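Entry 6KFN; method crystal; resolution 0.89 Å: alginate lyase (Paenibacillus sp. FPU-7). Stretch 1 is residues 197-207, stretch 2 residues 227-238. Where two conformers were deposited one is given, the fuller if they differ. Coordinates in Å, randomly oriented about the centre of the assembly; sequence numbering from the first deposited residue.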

ATOM      1  N   ASN A 197       4.378  -2.572  12.252  1.00  4.78           N
ATOM      2  CA  ASN A 197       4.031  -1.424  13.089  1.00  5.24           C
ATOM      3  C   ASN A 197       2.809  -0.659  12.584  1.00  5.24           C
ATOM      4  O   ASN A 197       2.714   0.558  12.803  1.00  6.24           O
ATOM      5  CB  ASN A 197       5.222  -0.475  13.258  1.00  6.44           C
ATOM      6  CG  ASN A 197       6.463  -1.185  13.720  1.00 12.50           C
ATOM      7  OD1 ASN A 197       6.415  -2.084  14.490  1.00 16.65           O
ATOM      8  ND2 ASN A 197       7.610  -0.723  13.238  1.00 49.25           N
ATOM      9  N   SER A 198       1.897  -1.348  11.926  1.00  4.73           N
ATOM     10  CA  SER A 198       0.777  -0.727  11.250  1.00  4.87           C
ATOM     11  C   SER A 198      -0.534  -1.040  11.988  1.00  5.06           C
ATOM     12  O   SER A 198      -0.585  -1.901  12.859  1.00  5.70           O
ATOM     13  CB  SER A 198       0.753  -1.152   9.783  1.00  5.01           C
ATOM     14  OG  SER A 198       1.906  -0.619   9.105  1.00  5.32           O
ATOM     15  N   VAL A 199      -1.581  -0.291  11.623  1.00  4.92           N
ATOM     16  CA  VAL A 199      -2.875  -0.392  12.279  1.00  4.86           C
ATOM     17  C   VAL A 199      -3.941  -0.518  11.205  1.00  4.87           C
ATOM     18  O   VAL A 199      -4.016   0.318  10.296  1.00  6.75           O
ATOM     19  CB  VAL A 199      -3.169   0.806  13.195  1.00  7.46           C
ATOM     20  CG1 VAL A 199      -4.549   0.630  13.864  1.00 14.96           C
ATOM     21  CG2 VAL A 199      -2.080   0.958  14.236  1.00 16.92           C
ATOM     22  N   PHE A 200      -4.774  -1.549  11.330  1.00  4.44           N
ATOM     23  CA  PHE A 200      -5.809  -1.876  10.356  1.00  4.93           C
ATOM     24  C   PHE A 200      -7.179  -1.629  10.981  1.00  4.97           C
ATOM     25  O   PHE A 200      -7.575  -2.320  11.918  1.00  5.65           O
ATOM     26  CB  PHE A 200      -5.686  -3.334   9.927  1.00  4.94           C
ATOM     27  CG  PHE A 200      -4.283  -3.730   9.542  1.00  5.23           C
ATOM     28  CD1 PHE A 200      -3.514  -2.937   8.682  1.00  6.49           C
ATOM     29  CD2 PHE A 200      -3.695  -4.863  10.083  1.00  5.61           C
ATOM     30  CE1 PHE A 200      -2.193  -3.282   8.396  1.00  7.10           C
ATOM     31  CE2 PHE A 200      -2.389  -5.221   9.774  1.00  6.23           C
ATOM     32  CZ  PHE A 200      -1.628  -4.428   8.940  1.00  6.66           C
ATOM     33  N   ASN A 201      -7.909  -0.649  10.443  1.00  4.75           N
ATOM     34  CA  ASN A 201      -9.293  -0.382  10.841  1.00  4.86           C
ATOM     35  C   ASN A 201     -10.175  -1.072   9.816  1.00  4.51           C
ATOM     36  O   ASN A 201     -10.357  -0.593   8.695  1.00  4.89           O
ATOM     37  CB  ASN A 201      -9.556   1.119  10.891  1.00  5.40           C
ATOM     38  CG  ASN A 201     -10.989   1.436  11.271  1.00  5.48           C
ATOM     39  OD1 ASN A 201     -11.864   0.562  11.185  1.00  6.04           O
ATOM     40  ND2 ASN A 201     -11.230   2.660  11.653  1.00  7.22           N
ATOM     41  N   GLY A 202     -10.679  -2.247  10.181  1.00  4.55           N
ATOM     42  CA  GLY A 202     -11.415  -3.093   9.262  1.00  4.60           C
ATOM     43  C   GLY A 202     -12.794  -2.620   8.857  1.00  4.27           C
ATOM     44  O   GLY A 202     -13.390  -3.221   7.957  1.00  4.56           O
ATOM     45  N   THR A 203     -13.316  -1.577   9.504  1.00  4.61           N
ATOM     46  CA  THR A 203     -14.608  -1.051   9.077  1.00  4.63           C
ATOM     47  C   THR A 203     -14.530  -0.689   7.595  1.00  4.90           C
ATOM     48  O   THR A 203     -13.594  -0.003   7.181  1.00  4.97           O
ATOM     49  CB  THR A 203     -14.975   0.151   9.949  1.00  5.67           C
ATOM     50  OG1 THR A 203     -15.020  -0.276  11.312  1.00  5.60           O
ATOM     51  CG2 THR A 203     -16.290   0.777   9.514  1.00  6.63           C
ATOM     52  N   GLY A 204     -15.493  -1.162   6.824  1.00  4.95           N
ATOM     53  CA  GLY A 204     -15.562  -0.889   5.409  1.00  4.99           C
ATOM     54  C   GLY A 204     -15.026  -1.967   4.483  1.00  5.00           C
ATOM     55  O   GLY A 204     -15.335  -1.931   3.285  1.00  5.68           O
ATOM     56  N   ILE A 205     -14.266  -2.966   4.983  1.00  4.49           N
ATOM     57  CA  ILE A 205     -13.910  -4.090   4.103  1.00  4.44           C
ATOM     58  C   ILE A 205     -15.227  -4.741   3.672  1.00  4.51           C
ATOM     59  O   ILE A 205     -16.116  -5.003   4.487  1.00  4.93           O
ATOM     60  CB  ILE A 205     -12.959  -5.079   4.793  1.00  4.35           C
ATOM     61  CG1 ILE A 205     -11.596  -4.404   5.024  1.00  4.60           C
ATOM     62  CG2 ILE A 205     -12.825  -6.344   3.952  1.00  5.32           C
ATOM     63  CD1 ILE A 205     -10.553  -5.314   5.673  1.00  4.99           C
ATOM     64  N   THR A 206     -15.372  -4.970   2.364  1.00  4.56           N
ATOM     65  CA  THR A 206     -16.668  -5.336   1.788  1.00  4.45           C
ATOM     66  C   THR A 206     -16.884  -6.824   1.589  1.00  4.73           C
ATOM     67  O   THR A 206     -18.049  -7.240   1.454  1.00  5.15           O
ATOM     68  CB  THR A 206     -16.859  -4.699   0.392  1.00  4.98           C
ATOM     69  OG1 THR A 206     -15.858  -5.166  -0.519  1.00  5.00           O
ATOM     70  CG2 THR A 206     -16.929  -3.179   0.474  1.00  5.53           C
ATOM     71  N   GLY A 207     -15.828  -7.641   1.495  1.00  5.20           N
ATOM     72  CA  GLY A 207     -15.969  -9.000   1.038  1.00  5.44           C
ATOM     73  C   GLY A 207     -15.965  -9.169  -0.479  1.00  5.58           C
ATOM     74  O   GLY A 207     -15.990 -10.309  -0.944  1.00  6.94           O
ATOM     75  N   ASN A 227       1.851  -5.571  14.132  1.00  4.55           N
ATOM     76  CA  ASN A 227       0.696  -4.818  13.646  1.00  4.51           C
ATOM     77  C   ASN A 227      -0.491  -5.035  14.585  1.00  4.78           C
ATOM     78  O   ASN A 227      -0.535  -6.008  15.322  1.00  6.16           O
ATOM     79  CB  ASN A 227       0.310  -5.249  12.249  1.00  4.51           C
ATOM     80  CG  ASN A 227       1.481  -5.125  11.284  1.00  4.28           C
ATOM     81  OD1 ASN A 227       1.917  -4.036  10.956  1.00  4.61           O
ATOM     82  ND2 ASN A 227       1.996  -6.268  10.819  1.00  4.55           N
ATOM     83  N   ILE A 228      -1.461  -4.130  14.490  1.00  4.46           N
ATOM     84  CA  ILE A 228      -2.713  -4.226  15.240  1.00  4.60           C
ATOM     85  C   ILE A 228      -3.867  -4.185  14.247  1.00  4.62           C
ATOM     86  O   ILE A 228      -3.922  -3.276  13.410  1.00  5.59           O
ATOM     87  CB  ILE A 228      -2.864  -3.061  16.252  1.00  5.53           C
ATOM     88  CG1 ILE A 228      -1.712  -3.064  17.241  1.00  7.38           C
ATOM     89  CG2 ILE A 228      -4.221  -3.177  16.957  1.00  7.11           C
ATOM     90  CD1 ILE A 228      -1.640  -1.783  18.100  1.00 10.44           C
ATOM     91  N   GLY A 229      -4.770  -5.162  14.341  1.00  4.59           N
ATOM     92  CA  GLY A 229      -5.952  -5.176  13.490  1.00  4.67           C
ATOM     93  C   GLY A 229      -7.243  -5.165  14.287  1.00  4.41           C
ATOM     94  O   GLY A 229      -7.388  -5.914  15.251  1.00  5.45           O
ATOM     95  N   TYR A 230      -8.166  -4.306  13.844  1.00  4.26           N
ATOM     96  CA  TYR A 230      -9.477  -4.155  14.466  1.00  4.50           C
ATOM     97  C   TYR A 230     -10.547  -4.590  13.476  1.00  4.38           C
ATOM     98  O   TYR A 230     -10.793  -3.913  12.467  1.00  5.03           O
ATOM     99  CB  TYR A 230      -9.723  -2.681  14.848  1.00  5.61           C
ATOM    100  CG  TYR A 230      -8.763  -2.142  15.856  1.00  5.44           C
ATOM    101  CD1 TYR A 230      -8.884  -2.458  17.194  1.00  6.14           C
ATOM    102  CD2 TYR A 230      -7.736  -1.283  15.505  1.00  6.63           C
ATOM    103  CE1 TYR A 230      -8.030  -1.949  18.148  1.00  7.06           C
ATOM    104  CE2 TYR A 230      -6.883  -0.738  16.443  1.00  6.99           C
ATOM    105  CZ  TYR A 230      -7.040  -1.068  17.785  1.00  6.81           C
ATOM    106  OH  TYR A 230      -6.210  -0.572  18.760  1.00  8.54           O
ATOM    107  N   ARG A 231     -11.221  -5.693  13.756  1.00  4.41           N
ATOM    108  CA  ARG A 231     -12.337  -6.126  12.905  1.00  4.48           C
ATOM    109  C   ARG A 231     -13.560  -5.209  13.057  1.00  4.38           C
ATOM    110  O   ARG A 231     -14.334  -5.050  12.124  1.00  4.53           O
ATOM    111  CB  ARG A 231     -12.660  -7.578  13.216  1.00  4.71           C
ATOM    112  CG  ARG A 231     -13.819  -8.164  12.418  1.00  5.09           C
ATOM    113  CD  ARG A 231     -13.856  -9.673  12.634  1.00  5.44           C
ATOM    114  NE  ARG A 231     -15.007 -10.356  12.054  1.00  6.20           N
ATOM    115  CZ  ARG A 231     -16.209 -10.447  12.616  1.00  6.60           C
ATOM    116  NH1 ARG A 231     -16.472  -9.831  13.744  1.00  7.08           N
ATOM    117  NH2 ARG A 231     -17.156 -11.188  12.042  1.00  9.97           N
ATOM    118  N   ASN A 232     -13.729  -4.638  14.266  1.00  4.89           N
ATOM    119  CA  ASN A 232     -14.803  -3.684  14.525  1.00  4.79           C
ATOM    120  C   ASN A 232     -16.188  -4.259  14.208  1.00  5.03           C
ATOM    121  O   ASN A 232     -17.095  -3.534  13.785  1.00  5.52           O
ATOM    122  CB  ASN A 232     -14.579  -2.352  13.836  1.00  5.17           C
ATOM    123  CG  ASN A 232     -13.449  -1.568  14.440  1.00  5.59           C
ATOM    124  OD1 ASN A 232     -13.072  -1.724  15.598  1.00  6.42           O
ATOM    125  ND2 ASN A 232     -12.878  -0.686  13.618  1.00  7.13           N
ATOM    126  N   GLY A 233     -16.352  -5.560  14.435  1.00  5.07           N
ATOM    127  CA  GLY A 233     -17.650  -6.170  14.213  1.00  5.04           C
ATOM    128  C   GLY A 233     -18.035  -6.370  12.761  1.00  4.87           C
ATOM    129  O   GLY A 233     -19.184  -6.737  12.486  1.00  6.51           O
ATOM    130  N   ASN A 234     -17.122  -6.150  11.824  1.00  4.46           N
ATOM    131  CA  ASN A 234     -17.429  -6.236  10.406  1.00  4.37           C
ATOM    132  C   ASN A 234     -17.463  -7.703   9.973  1.00  4.19           C
ATOM    133  O   ASN A 234     -16.430  -8.348   9.817  1.00  4.75           O
ATOM    134  CB  ASN A 234     -16.399  -5.450   9.619  1.00  4.70           C
ATOM    135  CG  ASN A 234     -16.668  -5.466   8.128  1.00  4.12           C
ATOM    136  OD1 ASN A 234     -17.640  -6.050   7.648  1.00  4.39           O
ATOM    137  ND2 ASN A 234     -15.799  -4.818   7.376  1.00  4.99           N
ATOM    138  N   SER A 235     -18.683  -8.210   9.747  1.00  4.48           N
ATOM    139  CA  SER A 235     -18.884  -9.601   9.394  1.00  4.79           C
ATOM    140  C   SER A 235     -18.310  -9.975   8.030  1.00  4.95           C
ATOM    141  O   SER A 235     -18.198 -11.173   7.732  1.00  5.48           O
ATOM    142  CB  SER A 235     -20.379  -9.958   9.445  1.00  5.64           C
ATOM    143  OG  SER A 235     -20.838  -9.849  10.770  1.00  7.79           O
ATOM    144  N   ASN A 236     -17.978  -8.987   7.203  1.00  4.44           N
ATOM    145  CA  ASN A 236     -17.298  -9.301   5.940  1.00  4.52           C
ATOM    146  C   ASN A 236     -15.859  -9.781   6.156  1.00  4.23           C
ATOM    147  O   ASN A 236     -15.262 -10.311   5.225  1.00  5.08           O
ATOM    148  CB  ASN A 236     -17.338  -8.122   4.987  1.00  4.60           C
ATOM    149  CG  ASN A 236     -18.762  -7.788   4.615  1.00  4.63           C
ATOM    150  OD1 ASN A 236     -19.472  -8.649   4.118  1.00  5.59           O
ATOM    151  ND2 ASN A 236     -19.195  -6.574   4.885  1.00  5.91           N
ATOM    152  N   ILE A 237     -15.287  -9.531   7.334  1.00  4.43           N
ATOM    153  CA  ILE A 237     -13.927  -9.977   7.652  1.00  4.49           C
ATOM    154  C   ILE A 237     -14.049 -11.353   8.286  1.00  4.31           C
ATOM    155  O   ILE A 237     -14.614 -11.505   9.377  1.00  5.19           O
ATOM    156  CB  ILE A 237     -13.236  -8.978   8.582  1.00  4.17           C
ATOM    157  CG1 ILE A 237     -13.075  -7.637   7.878  1.00  4.61           C
ATOM    158  CG2 ILE A 237     -11.888  -9.546   9.063  1.00  5.01           C
ATOM    159  CD1 ILE A 237     -12.574  -6.518   8.790  1.00  4.98           C
ATOM    160  N   VAL A 238     -13.544 -12.360   7.583  1.00  4.71           N
ATOM    161  CA  VAL A 238     -13.626 -13.756   7.980  0.55  6.88           C
ATOM    162  C   VAL A 238     -12.388 -14.229   8.738  1.00  4.76           C
ATOM    163  O   VAL A 238     -12.493 -15.123   9.574  1.00  6.71           O
ATOM    164  CB  VAL A 238     -13.896 -14.622   6.729  0.55  8.93           C
ATOM    165  CG1 VAL A 238     -13.729 -16.101   7.035  0.55 28.00           C
ATOM    166  CG2 VAL A 238     -15.278 -14.279   6.187  0.55  7.89           C
TER
HETATM  167  O   HOH W   1     -17.312  -1.780  11.711  1.00  6.73           O
HETATM  168  O   HOH W   2     -18.537  -3.764   5.266  1.00 11.80           O

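The two stretches form a short, in-register parallel β-ladder that Asn side chains extend at both ends by bonding to backbone atoms of the other stretch. Strands 199-201 and 228-230 run 6° from parallel with axes 4.7 Å apart, and Val199, Phe200 and Asn201 pair with Ile228, Gly229 and Tyr230. The hydrogen bonds alternate as a parallel ladder requires: Ile228 N to Ser198 O (2.9 Å), Phe200 N to Ile228 O (2.8 Å), Tyr230 N to Phe200 O (2.8 Å) and Gly202 N to Tyr230 O (2.8 Å). N-H...O angles of 149-165° support each assignment.

Before the first rung, Asn227 OD1 accepts from Ser198 N at 2.9 Å and 152°. On the sheet face carrying Val199 and Tyr230, Val199 CG1 meets the edge of the Tyr230 ring at CE2, 3.7 Å away. Phe200 lies on the other face, its CE2 3.7 Å from Asn227 CB; its partner Gly229 adds no side chain there.

Beyond the strands both stretches turn. Gly202 to Ile205 is a type II turn, closed by Ile205 N to Gly202 O (3.1 Å), and the amide of Asn234 is anchored against it. Asn234 ND2 donates to Gly202 O and to Ile205 O, both at 2.9 Å, with angles of 159° and 172°; two acceptors suit the two hydrogens of one amide. Its OD1 accepts from Asn236 N (3.0 Å), tying this clamp to the type I turn Asn234-Ile237. Nearby, Ile205 CD1 and Ile237 CD1 make an apolar contact at 3.9 Å. A CB on Gly202 would fall 2.5 Å from Ile237 CD1 and 2.8 Å from Tyr230 O, so this close approach depends on glycine.

Water adds a further link: water 2 donates to Ile205 O (2.8 Å) and accepts from Asn236 ND2 (2.9 Å). Altogether the contact buries 744 Å², both sides summed.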